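PDB 3DLT: esterase D from Lactobacillus rhamnosus, which probably hydrolyses carboxylic esters, as an enzyme of the alpha/beta-hydrolase family. Local coordinates for residues Gly24-His29 and Ala83-Met88. Numbering follows the deposited sequence.
Sequences GVVLLH and AAVAHM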
loop_
_atom_site.group_PDB
_atom_site.type_symbol
_atom_site.label_atom_id
_atom_site.label_comp_id
_atom_site.label_asym_id
_atom_site.label_seq_id
_atom_site.Cartn_x
_atom_site.Cartn_y
_atom_site.Cartn_z
ATOM N N GLY A 24 4.327 -7.115 -15.500
ATOM C CA GLY A 24 3.116 -6.874 -14.711
ATOM C C GLY A 24 3.431 -6.204 -13.390
ATOM O O GLY A 24 4.539 -6.321 -12.858
ATOM N N VAL A 25 2.438 -5.520 -12.821
ATOM C CA VAL A 25 2.639 -4.761 -11.608
ATOM C C VAL A 25 1.436 -4.985 -10.690
ATOM O O VAL A 25 0.316 -4.884 -11.136
ATOM C CB VAL A 25 2.830 -3.241 -11.876
ATOM C CG1 VAL A 25 3.168 -2.516 -10.567
ATOM C CG2 VAL A 25 3.957 -2.998 -12.889
ATOM N N VAL A 26 1.719 -5.377 -9.447
ATOM C CA VAL A 26 0.746 -5.486 -8.373
ATOM C C VAL A 26 0.822 -4.227 -7.528
ATOM O O VAL A 26 1.893 -3.799 -7.115
ATOM C CB VAL A 26 1.044 -6.702 -7.486
ATOM C CG1 VAL A 26 0.021 -6.815 -6.342
ATOM C CG2 VAL A 26 1.051 -7.965 -8.320
ATOM N N LEU A 27 -0.346 -3.626 -7.277
ATOM C CA LEU A 27 -0.483 -2.413 -6.510
ATOM C C LEU A 27 -1.432 -2.751 -5.373
ATOM O O LEU A 27 -2.572 -3.144 -5.645
ATOM C CB LEU A 27 -1.148 -1.341 -7.391
ATOM C CG LEU A 27 -0.318 -0.825 -8.571
ATOM C CD1 LEU A 27 -1.083 0.297 -9.395
ATOM C CD2 LEU A 27 0.902 -0.295 -7.922
ATOM N N LEU A 28 -0.950 -2.584 -4.135
ATOM C CA LEU A 28 -1.692 -2.913 -2.909
ATOM C C LEU A 28 -2.096 -1.655 -2.147
ATOM O O LEU A 28 -1.264 -0.822 -1.812
ATOM C CB LEU A 28 -0.844 -3.796 -1.998
ATOM C CG LEU A 28 -0.227 -5.045 -2.623
ATOM C CD1 LEU A 28 0.674 -5.748 -1.607
ATOM C CD2 LEU A 28 -1.269 -5.994 -3.162
ATOM N N HIS A 29 -3.386 -1.538 -1.834
ATOM C CA HIS A 29 -3.949 -0.244 -1.502
ATOM C C HIS A 29 -3.752 0.144 -0.031
ATOM O O HIS A 29 -3.082 -0.565 0.735
ATOM C CB HIS A 29 -5.400 -0.147 -1.956
ATOM C CG HIS A 29 -6.366 -1.027 -1.211
ATOM N ND1 HIS A 29 -6.647 -0.877 0.132
ATOM C CD2 HIS A 29 -7.168 -2.031 -1.651
ATOM C CE1 HIS A 29 -7.552 -1.770 0.492
ATOM N NE2 HIS A 29 -7.905 -2.466 -0.573
ATOM N N ALA A 83 -1.503 -13.913 -2.913
ATOM C CA ALA A 83 -2.229 -14.528 -4.017
ATOM C C ALA A 83 -2.209 -13.633 -5.254
ATOM O O ALA A 83 -2.167 -14.123 -6.384
ATOM C CB ALA A 83 -3.663 -14.817 -3.606
ATOM N N ALA A 84 -2.266 -12.328 -5.021
ATOM C CA ALA A 84 -2.232 -11.322 -6.075
ATOM C C ALA A 84 -0.874 -11.327 -6.796
ATOM O O ALA A 84 -0.809 -11.176 -8.030
ATOM C CB ALA A 84 -2.519 -9.937 -5.473
ATOM N N VAL A 85 0.200 -11.513 -6.035
ATOM C CA VAL A 85 1.546 -11.665 -6.626
ATOM C C VAL A 85 1.642 -12.939 -7.481
ATOM O O VAL A 85 2.168 -12.902 -8.587
ATOM C CB VAL A 85 2.673 -11.638 -5.550
ATOM C CG1 VAL A 85 4.003 -12.126 -6.119
ATOM C CG2 VAL A 85 2.822 -10.247 -4.940
ATOM N N ALA A 86 1.138 -14.058 -6.960
ATOM C CA ALA A 86 1.097 -15.329 -7.689
ATOM C C ALA A 86 0.270 -15.241 -8.980
ATOM O O ALA A 86 0.618 -15.851 -9.999
ATOM C CB ALA A 86 0.568 -16.451 -6.780
ATOM N N HIS A 87 -0.830 -14.495 -8.936
ATOM C CA HIS A 87 -1.655 -14.253 -10.131
ATOM C C HIS A 87 -0.802 -13.612 -11.229
ATOM O O HIS A 87 -0.916 -13.953 -12.420
ATOM C CB HIS A 87 -2.880 -13.369 -9.762
ATOM C CG HIS A 87 -3.784 -13.022 -10.911
ATOM N ND1 HIS A 87 -4.622 -13.936 -11.511
ATOM C CD2 HIS A 87 -4.017 -11.836 -11.533
ATOM C CE1 HIS A 87 -5.315 -13.336 -12.465
ATOM N NE2 HIS A 87 -4.952 -12.063 -12.510
ATOM N N MET A 88 0.067 -12.694 -10.848
ATOM C CA MET A 88 0.815 -11.962 -11.867
ATOM C C MET A 88 2.101 -12.672 -12.295
ATOM O O MET A 88 2.492 -12.580 -13.465
ATOM C CB MET A 88 1.092 -10.527 -11.413
ATOM C CG MET A 88 -0.181 -9.706 -11.255
ATOM S SD MET A 88 -1.088 -9.375 -12.791
ATOM C CE MET A 88 -0.197 -7.946 -13.356
#
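Val26 and Met88 carry this apolar contact, in which helix 74-89 packs on one face of the central sheet of an alpha/beta-hydrolase fold. Strand 24-28 and helix 83-88 run nearly antiparallel, at 166°, with their axes 8.5 Å apart, and no hydrogen bond joins them. Both methyls of Val26 face the helix. Val26 CG1, anti to the backbone N, reaches Ala84 CB at 4.1 Å; Val26 CG2 lies against Met88 CG at 3.6 Å and also touches the carbonyl oxygen of Ala84 and, more loosely, Val85 CG2. Val26 and Met88 thus pass alongside each other in opposite senses, the thioether running back toward the start of the strand. On the sheet's other face, Val25 meets Leu45 of helix 39-47, so the strand is covered by a helix on both sides. Neighbouring strands widen the helix's seat: Tyr53 of strand 51-54 touches Ala84 and Met88; from strand 94-99, Val97 meets Val85 and Val95 meets Met88. Met88 also meets the strand's backbone. Bent at chi2 (-66°) and chi3 (-84°), it lays its terminal methyl against the peptide beside Gly24, where Met88 CE sits 3.7 Å from Gly24 CA and 3.6 Å from Val25 N.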